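Local coordinates for protein beta-galactosidase (Bacillus circulans subsp. alkalophilus, PDB 3TTY) that hydrolyses terminal beta-D-galactosyl residues from beta-galactosides, working as a zinc-containing, TIM-barrel glycoside hydrolase built from three copies of the chain, at residues 97-100 / 104-107; 189-192 / 196-199; 221-226 / 407-412. All blocks are in the same frame, centred on the assembly; numbering follows the deposited sequence.

Contact 1 (97-100 / 104-107)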
loop_
_atom_site.group_PDB
_atom_site.type_symbol
_atom_site.label_atom_id
_atom_site.label_comp_id
_atom_site.label_asym_id
_atom_site.label_seq_id
_atom_site.Cartn_x
_atom_site.Cartn_y
_atom_site.Cartn_z
ATOM N N LEU A 97 4.651 -12.096 -25.361
ATOM C CA LEU A 97 4.628 -11.650 -23.974
ATOM C C LEU A 97 4.000 -10.264 -23.812
ATOM O O LEU A 97 4.182 -9.372 -24.657
ATOM C CB LEU A 97 6.045 -11.638 -23.417
ATOM C CG LEU A 97 6.782 -12.975 -23.329
ATOM C CD1 LEU A 97 8.271 -12.739 -23.118
ATOM C CD2 LEU A 97 6.211 -13.870 -22.225
ATOM N N ARG A 98 3.287 -10.072 -22.707
ATOM C CA ARG A 98 2.592 -8.811 -22.467
ATOM C C ARG A 98 3.508 -7.720 -21.915
ATOM O O ARG A 98 4.608 -7.995 -21.423
ATOM C CB ARG A 98 1.401 -9.018 -21.527
ATOM C CG ARG A 98 0.239 -9.720 -22.188
ATOM C CD ARG A 98 -0.933 -9.885 -21.263
ATOM N NE ARG A 98 -1.973 -10.694 -21.899
ATOM C CZ ARG A 98 -3.065 -11.131 -21.274
ATOM N NH1 ARG A 98 -3.270 -10.847 -19.988
ATOM N NH2 ARG A 98 -3.943 -11.874 -21.928
ATOM N N VAL A 99 3.050 -6.480 -22.051
ATOM C CA VAL A 99 3.616 -5.351 -21.350
ATOM C C VAL A 99 2.564 -4.921 -20.326
ATOM O O VAL A 99 1.372 -4.791 -20.650
ATOM C CB VAL A 99 3.982 -4.231 -22.327
ATOM C CG1 VAL A 99 4.174 -2.905 -21.603
ATOM C CG2 VAL A 99 5.242 -4.617 -23.066
ATOM N N ASP A 100 2.981 -4.765 -19.073
ATOM C CA ASP A 100 1.995 -4.550 -18.032
ATOM C C ASP A 100 1.589 -3.089 -17.850
ATOM O O ASP A 100 2.089 -2.181 -18.517
ATOM C CB ASP A 100 2.423 -5.194 -16.704
ATOM C CG ASP A 100 3.684 -4.579 -16.124
ATOM O OD1 ASP A 100 3.903 -3.361 -16.300
ATOM O OD2 ASP A 100 4.458 -5.324 -15.479
ATOM N N ARG A 104 6.078 -2.356 -18.138
ATOM C CA ARG A 104 7.168 -3.328 -18.156
ATOM C C ARG A 104 6.910 -4.476 -19.114
ATOM O O ARG A 104 5.835 -5.065 -19.103
ATOM C CB ARG A 104 7.376 -3.902 -16.756
ATOM C CG ARG A 104 7.817 -2.884 -15.734
ATOM C CD ARG A 104 7.932 -3.530 -14.354
ATOM N NE ARG A 104 6.644 -4.017 -13.871
ATOM C CZ ARG A 104 6.374 -4.241 -12.593
ATOM N NH1 ARG A 104 7.303 -4.021 -11.669
ATOM N NH2 ARG A 104 5.177 -4.677 -12.237
ATOM N N LYS A 105 7.900 -4.807 -19.927
ATOM C CA LYS A 105 7.831 -6.008 -20.756
ATOM C C LYS A 105 8.015 -7.286 -19.907
ATOM O O LYS A 105 9.052 -7.490 -19.275
ATOM C CB LYS A 105 8.893 -5.943 -21.856
ATOM C CG LYS A 105 8.925 -7.168 -22.778
ATOM C CD LYS A 105 7.641 -7.283 -23.608
ATOM C CE LYS A 105 7.837 -8.239 -24.787
ATOM N NZ LYS A 105 6.668 -8.299 -25.702
ATOM N N ARG A 106 7.006 -8.147 -19.883
ATOM C CA ARG A 106 7.093 -9.364 -19.094
ATOM C C ARG A 106 8.107 -10.346 -19.679
ATOM O O ARG A 106 8.515 -10.231 -20.847
ATOM C CB ARG A 106 5.716 -10.020 -18.950
ATOM C CG ARG A 106 4.798 -9.324 -17.957
ATOM C CD ARG A 106 3.465 -10.080 -17.782
ATOM N NE ARG A 106 3.660 -11.500 -17.476
ATOM C CZ ARG A 106 4.139 -11.965 -16.321
ATOM N NH1 ARG A 106 4.475 -11.128 -15.337
ATOM N NH2 ARG A 106 4.287 -13.273 -16.151
ATOM N N LYS A 107 8.528 -11.286 -18.841
ATOM C CA LYS A 107 9.362 -12.422 -19.232
ATOM C C LYS A 107 8.497 -13.666 -19.064
ATOM O O LYS A 107 7.360 -13.560 -18.606
ATOM C CB LYS A 107 10.573 -12.543 -18.308
ATOM C CG LYS A 107 11.661 -11.455 -18.441
ATOM C CD LYS A 107 12.916 -11.905 -17.653
ATOM C CE LYS A 107 13.922 -10.797 -17.456
ATOM N NZ LYS A 107 14.843 -11.126 -16.333
HETATM O O HOH W 1 2.947 -12.216 -20.600
HETATM O O HOH W 2 4.563 -8.002 -14.845
#

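Contact 2 (189-192 / 196-199)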
loop_
_atom_site.group_PDB
_atom_site.type_symbol
_atom_site.label_atom_id
_atom_site.label_comp_id
_atom_site.label_asym_id
_atom_site.label_seq_id
_atom_site.Cartn_x
_atom_site.Cartn_y
_atom_site.Cartn_z
ATOM N N HIS A 189 -5.902 18.311 -25.328
ATOM C CA HIS A 189 -5.706 16.924 -25.741
ATOM C C HIS A 189 -5.986 16.660 -27.221
ATOM O O HIS A 189 -5.976 15.506 -27.664
ATOM C CB HIS A 189 -6.504 15.977 -24.851
ATOM C CG HIS A 189 -5.678 15.337 -23.784
ATOM N ND1 HIS A 189 -4.871 16.062 -22.932
ATOM C CD2 HIS A 189 -5.499 14.037 -23.453
ATOM C CE1 HIS A 189 -4.246 15.241 -22.109
ATOM N NE2 HIS A 189 -4.608 14.006 -22.408
ATOM N N THR A 190 -6.199 17.728 -27.990
ATOM C CA THR A 190 -6.509 17.594 -29.408
ATOM C C THR A 190 -5.520 16.681 -30.136
ATOM O O THR A 190 -4.303 16.891 -30.109
ATOM C CB THR A 190 -6.554 18.967 -30.115
ATOM O OG1 THR A 190 -7.385 19.852 -29.362
ATOM C CG2 THR A 190 -7.097 18.831 -31.540
ATOM N N PHE A 191 -6.058 15.661 -30.784
ATOM C CA PHE A 191 -5.244 14.794 -31.618
ATOM C C PHE A 191 -5.288 15.212 -33.086
ATOM O O PHE A 191 -6.364 15.413 -33.640
ATOM C CB PHE A 191 -5.722 13.358 -31.457
ATOM C CG PHE A 191 -5.430 12.795 -30.110
ATOM C CD1 PHE A 191 -4.124 12.542 -29.732
ATOM C CD2 PHE A 191 -6.444 12.550 -29.213
ATOM C CE1 PHE A 191 -3.839 12.042 -28.485
ATOM C CE2 PHE A 191 -6.159 12.056 -27.954
ATOM C CZ PHE A 191 -4.851 11.798 -27.600
ATOM N N TYR A 192 -4.122 15.340 -33.713
ATOM C CA TYR A 192 -4.058 15.688 -35.130
ATOM C C TYR A 192 -3.643 14.502 -35.984
ATOM O O TYR A 192 -3.671 14.572 -37.209
ATOM C CB TYR A 192 -3.105 16.861 -35.371
ATOM C CG TYR A 192 -3.621 18.178 -34.853
ATOM C CD1 TYR A 192 -4.675 18.826 -35.488
ATOM C CD2 TYR A 192 -3.063 18.777 -33.723
ATOM C CE1 TYR A 192 -5.164 20.044 -35.020
ATOM C CE2 TYR A 192 -3.543 19.993 -33.243
ATOM C CZ TYR A 192 -4.594 20.625 -33.906
ATOM O OH TYR A 192 -5.085 21.829 -33.451
ATOM N N GLU A 196 -0.629 9.743 -32.456
ATOM C CA GLU A 196 -0.416 10.550 -31.260
ATOM C C GLU A 196 -1.136 9.961 -30.037
ATOM O O GLU A 196 -0.860 10.332 -28.894
ATOM C CB GLU A 196 -0.908 11.970 -31.505
ATOM C CG GLU A 196 -0.033 12.760 -32.455
ATOM C CD GLU A 196 -0.746 13.977 -33.012
ATOM O OE1 GLU A 196 -1.814 14.346 -32.468
ATOM O OE2 GLU A 196 -0.237 14.554 -34.001
ATOM N N ILE A 197 -2.075 9.059 -30.305
ATOM C CA ILE A 197 -2.853 8.375 -29.286
ATOM C C ILE A 197 -2.025 7.249 -28.667
ATOM O O ILE A 197 -1.417 6.455 -29.392
ATOM C CB ILE A 197 -4.114 7.766 -29.934
ATOM C CG1 ILE A 197 -4.961 8.874 -30.550
ATOM C CG2 ILE A 197 -4.905 6.932 -28.933
ATOM C CD1 ILE A 197 -5.983 8.377 -31.566
ATOM N N VAL A 198 -1.979 7.181 -27.336
ATOM C CA VAL A 198 -1.258 6.087 -26.693
ATOM C C VAL A 198 -2.192 5.257 -25.810
ATOM O O VAL A 198 -3.297 5.691 -25.476
ATOM C CB VAL A 198 -0.059 6.582 -25.885
ATOM C CG1 VAL A 198 0.998 7.210 -26.816
ATOM C CG2 VAL A 198 -0.505 7.555 -24.808
ATOM N N ALA A 199 -1.769 4.045 -25.463
ATOM C CA ALA A 199 -2.558 3.226 -24.550
ATOM C C ALA A 199 -2.538 3.887 -23.184
ATOM O O ALA A 199 -1.521 4.437 -22.784
ATOM C CB ALA A 199 -1.983 1.825 -24.466
HETATM O O HOH W 3 -1.598 16.897 -31.280
#

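Contact 3 (221-226 / 407-412)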
loop_
_atom_site.group_PDB
_atom_site.type_symbol
_atom_site.label_atom_id
_atom_site.label_comp_id
_atom_site.label_asym_id
_atom_site.label_seq_id
_atom_site.Cartn_x
_atom_site.Cartn_y
_atom_site.Cartn_z
ATOM N N TYR A 221 -10.244 1.669 -24.280
ATOM C CA TYR A 221 -9.160 0.699 -24.279
ATOM C C TYR A 221 -9.625 -0.631 -23.663
ATOM O O TYR A 221 -9.269 -1.720 -24.140
ATOM C CB TYR A 221 -7.925 1.254 -23.569
ATOM C CG TYR A 221 -6.676 0.488 -23.925
ATOM C CD1 TYR A 221 -6.022 0.710 -25.141
ATOM C CD2 TYR A 221 -6.153 -0.468 -23.054
ATOM C CE1 TYR A 221 -4.874 -0.000 -25.475
ATOM C CE2 TYR A 221 -5.010 -1.176 -23.376
ATOM C CZ TYR A 221 -4.383 -0.943 -24.587
ATOM O OH TYR A 221 -3.260 -1.654 -24.900
ATOM N N ARG A 222 -10.445 -0.535 -22.618
ATOM C CA ARG A 222 -11.025 -1.723 -22.015
ATOM C C ARG A 222 -11.958 -2.441 -23.000
ATOM O O ARG A 222 -11.926 -3.671 -23.100
ATOM C CB ARG A 222 -11.712 -1.379 -20.686
ATOM C CG ARG A 222 -10.717 -1.120 -19.558
ATOM C CD ARG A 222 -11.244 -0.176 -18.482
ATOM N NE ARG A 222 -10.276 -0.014 -17.390
ATOM C CZ ARG A 222 -9.192 0.763 -17.452
ATOM N NH1 ARG A 222 -8.931 1.461 -18.553
ATOM N NH2 ARG A 222 -8.361 0.840 -16.417
ATOM N N ARG A 223 -12.759 -1.690 -23.759
ATOM C CA ARG A 223 -13.551 -2.324 -24.816
ATOM C C ARG A 223 -12.621 -3.079 -25.766
ATOM O O ARG A 223 -12.864 -4.229 -26.114
ATOM C CB ARG A 223 -14.359 -1.297 -25.610
ATOM C CG ARG A 223 -15.366 -0.519 -24.814
ATOM C CD ARG A 223 -16.046 0.554 -25.661
ATOM N NE ARG A 223 -17.353 0.914 -25.108
ATOM C CZ ARG A 223 -17.788 2.153 -24.907
ATOM N NH1 ARG A 223 -17.024 3.195 -25.221
ATOM N NH2 ARG A 223 -19.000 2.349 -24.385
ATOM N N PHE A 224 -11.549 -2.406 -26.170
ATOM C CA PHE A 224 -10.605 -2.910 -27.159
ATOM C C PHE A 224 -9.903 -4.187 -26.697
ATOM O O PHE A 224 -9.845 -5.191 -27.423
ATOM C CB PHE A 224 -9.589 -1.797 -27.477
ATOM C CG PHE A 224 -8.350 -2.278 -28.170
ATOM C CD1 PHE A 224 -8.418 -2.838 -29.436
ATOM C CD2 PHE A 224 -7.118 -2.153 -27.562
ATOM C CE1 PHE A 224 -7.270 -3.290 -30.079
ATOM C CE2 PHE A 224 -5.967 -2.604 -28.190
ATOM C CZ PHE A 224 -6.042 -3.174 -29.454
ATOM N N GLN A 225 -9.358 -4.145 -25.485
ATOM C CA GLN A 225 -8.718 -5.315 -24.883
ATOM C C GLN A 225 -9.688 -6.494 -24.795
ATOM O O GLN A 225 -9.356 -7.620 -25.150
ATOM C CB GLN A 225 -8.166 -4.956 -23.502
ATOM C CG GLN A 225 -6.855 -4.159 -23.563
ATOM C CD GLN A 225 -5.735 -4.972 -24.170
ATOM O OE1 GLN A 225 -5.266 -5.939 -23.571
ATOM N NE2 GLN A 225 -5.309 -4.601 -25.371
ATOM N N SER A 226 -10.901 -6.218 -24.336
ATOM C CA SER A 226 -11.927 -7.234 -24.283
ATOM C C SER A 226 -12.194 -7.779 -25.695
ATOM O O SER A 226 -12.153 -8.989 -25.897
ATOM C CB SER A 226 -13.183 -6.679 -23.627
ATOM O OG SER A 226 -14.165 -7.685 -23.478
ATOM N N ASN A 407 -21.117 0.176 -18.401
ATOM C CA ASN A 407 -21.550 1.030 -17.304
ATOM C C ASN A 407 -20.595 0.901 -16.110
ATOM O O ASN A 407 -20.202 1.901 -15.504
ATOM C CB ASN A 407 -22.965 0.645 -16.886
ATOM C CG ASN A 407 -23.495 1.501 -15.761
ATOM O OD1 ASN A 407 -23.362 2.722 -15.787
ATOM N ND2 ASN A 407 -24.109 0.862 -14.757
ATOM N N ARG A 408 -20.224 -0.336 -15.779
ATOM C CA ARG A 408 -19.291 -0.593 -14.687
ATOM C C ARG A 408 -17.941 0.104 -14.895
ATOM O O ARG A 408 -17.446 0.793 -14.004
ATOM C CB ARG A 408 -19.074 -2.097 -14.507
ATOM C CG ARG A 408 -18.053 -2.432 -13.429
ATOM C CD ARG A 408 -18.080 -3.912 -13.044
ATOM N NE ARG A 408 -17.174 -4.218 -11.936
ATOM C CZ ARG A 408 -17.007 -5.437 -11.421
ATOM N NH1 ARG A 408 -17.686 -6.466 -11.913
ATOM N NH2 ARG A 408 -16.154 -5.633 -10.425
ATOM N N TRP A 409 -17.343 -0.092 -16.066
ATOM C CA TRP A 409 -16.070 0.543 -16.391
ATOM C C TRP A 409 -16.119 2.066 -16.251
ATOM O O TRP A 409 -15.231 2.675 -15.635
ATOM C CB TRP A 409 -15.652 0.191 -17.814
ATOM C CG TRP A 409 -15.314 -1.256 -18.014
ATOM C CD1 TRP A 409 -14.930 -2.153 -17.055
ATOM C CD2 TRP A 409 -15.343 -1.976 -19.252
ATOM N NE1 TRP A 409 -14.712 -3.382 -17.629
ATOM C CE2 TRP A 409 -14.955 -3.300 -18.974
ATOM C CE3 TRP A 409 -15.657 -1.626 -20.569
ATOM C CZ2 TRP A 409 -14.859 -4.275 -19.967
ATOM C CZ3 TRP A 409 -15.576 -2.585 -21.546
ATOM C CH2 TRP A 409 -15.171 -3.901 -21.245
ATOM N N ALA A 410 -17.142 2.685 -16.832
ATOM C CA ALA A 410 -17.284 4.138 -16.721
ATOM C C ALA A 410 -17.429 4.592 -15.258
ATOM O O ALA A 410 -16.760 5.540 -14.821
ATOM C CB ALA A 410 -18.444 4.637 -17.564
ATOM N N LEU A 411 -18.275 3.901 -14.495
ATOM C CA LEU A 411 -18.418 4.207 -13.072
ATOM C C LEU A 411 -17.103 4.061 -12.332
ATOM O O LEU A 411 -16.735 4.912 -11.538
ATOM C CB LEU A 411 -19.460 3.304 -12.416
ATOM C CG LEU A 411 -20.917 3.727 -12.551
ATOM C CD1 LEU A 411 -21.804 2.710 -11.868
ATOM C CD2 LEU A 411 -21.120 5.121 -11.960
ATOM N N GLU A 412 -16.379 2.982 -12.592
ATOM C CA GLU A 412 -15.162 2.738 -11.827
ATOM C C GLU A 412 -14.004 3.643 -12.241
ATOM O O GLU A 412 -13.064 3.837 -11.473
ATOM C CB GLU A 412 -14.766 1.262 -11.889
ATOM C CG GLU A 412 -15.783 0.354 -11.197
ATOM C CD GLU A 412 -15.384 -1.118 -11.190
ATOM O OE1 GLU A 412 -14.314 -1.460 -11.749
ATOM O OE2 GLU A 412 -16.158 -1.930 -10.632
#

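Contact 1 (97-100 / 104-107)
R104 meets D100 twice, through its backbone and through its guanidinium, and the two carboxylate oxygens divide the work. The backbone N of R104 donates to D100 OD1 at 3.0 Å, arriving from above the carboxylate plane, while R104 NE reaches D100 OD2 at 3.0 Å on the syn lone pair, in a salt bridge whose N-H...O angle is 155°. The bend of the R104 chain at chi3 (-63°) turns NE back alongside the carboxylate, edge-on to OD2, with the guanidinium and carboxylate planes 64° apart. R104 O in turn accepts the backbone N of D100 at 2.9 Å and receives a CA-H...O contact from V99. OD1 is shared with the backbone N of E102 inside the turn, and R104 NH1 pairs with E102 of the second subunit.

K105 lies beside V99 in a single antiparallel bridge, the CA atoms 4.3 Å apart. Its CD packs on V99 CG2 at 3.6 Å, and the bend at chi2 carries NZ onward to L97 O at 2.9 Å, met from above the carbonyl plane; P94 O is a second acceptor for this ammonium.

R106 closes the pairing: its backbone N donates to R98 O at 2.9 Å, nearly along the C=O axis. Two waters lie in the plane of its guanidinium at the edge, linking NE to R98 N and NH1 to D100 OD2, while NH2 hydrogen-bonds to S204 O of the second subunit. L97 CD1 rests 3.4 Å from R106 O, and its CD2 approaches the carbonyl of K107, whose NZ forms a salt bridge with E161 of the second subunit.

The hairpin-like loop lies between helix 87-92 and helix 119-135; R98 touches zinc ligand C155, and V99 pairs with Y156 by backbone hydrogen bonds.

Contact 2 (189-192 / 196-199)
F191 lays one face of its ring under I197: CG1 of the isoleucine stands 3.8 Å from the ring centroid and only 9° off the ring normal, a CH-pi contact over the middle of the face. CG anti to the carbonyl carbon (chi1 -69°) sets the phenylalanine ring beneath I197 CG1, and the two side chains cross at about a right angle. The opposite face is approached by H189 O, offset toward the rim, and the ring lies between the two.

The E196 chain runs alongside the phenylalanine in the opposite sense. Its CB sits 3.7 Å from F191 CD1, and its backbone O comes to 3.5 Å from F191 CE1.

Both segments belong to the long loop between helix 175-181 and strand 206-207, in the TIM-barrel beta-galactosidase domain. L178 and W182 touch both F191 and I197, while F164 and L168 of helix 158-172 add to the packing on I197. From the third subunit, A87 packs on F191 and W88 on E196, placing this loop at a subunit interface.

The polar link is a main-chain N-H donated to a side-chain carboxylate. The extended chain of E196 carries OE1 to the backbone N of Y192 at 2.8 Å, with an N-H...O angle of 160°; the donor arrives on the syn side, tilted out of the carboxylate plane. A water donates to the same OE1 at 2.8 Å and also to T190 O, bridging the carboxylate to the backbone one residue before F191. Y192 turns the end of its side chain away, and its OH is hydrogen-bonded to A48 O of the third subunit.

Contact 3 (221-226 / 407-412)
W409 presents one face of its indole to R222, whose CB lies 3.9 Å from the centroid of the six-membered ring and 9° off the normal, a CH-pi contact. The outer atoms of the ring continue along the backbone of helix 215-243: CH2 comes to 3.7 Å from R222 O and CZ3 to 3.7 Å from R223 N. R223 CG also meets CZ3, and S226 CB, one turn on from R222, completes the first shell. No hydrogen bond crosses; the indole fills the space between segment axes that approach to 11.2 Å and run at 140° to each other.

This helix pair joins the TIM-barrel domain to the trimerisation domain of the same chain.

Further out, W409 NE1 donates to P258 O, which helps fix the rotation of the indole. With W409 cut back to an alanine, R222 CB would probably lose its aromatic cover and P258 O its donor, and a gap would be likely to open between the helices. R222 is tied by its guanidinium to E206, and R223 bonds to E493 O and forms salt bridges with D220 and E406. Along helix 405-413, R408 NE reaches E412 OE2 at 2.8 Å.

The three contacts follow one another along the chain and lie on the same side of its centre. Contacts 2 and 3 touch directly, A199 CB packing on Y221 CE1 at 3.6 Å, although their centres are 19 Å apart. Contact 1 stays separate, its nearest atoms about 8 Å from contact 2 and about 6 Å from contact 3. The zinc site relates contacts 1 and 3: the side chain of R98 is about 5 Å from the metal and that of S226 about 13 Å, and Y221 and Q225 bond to the backbone of zinc ligand C155. Bound galactose is about 14 Å from the R98 side chain.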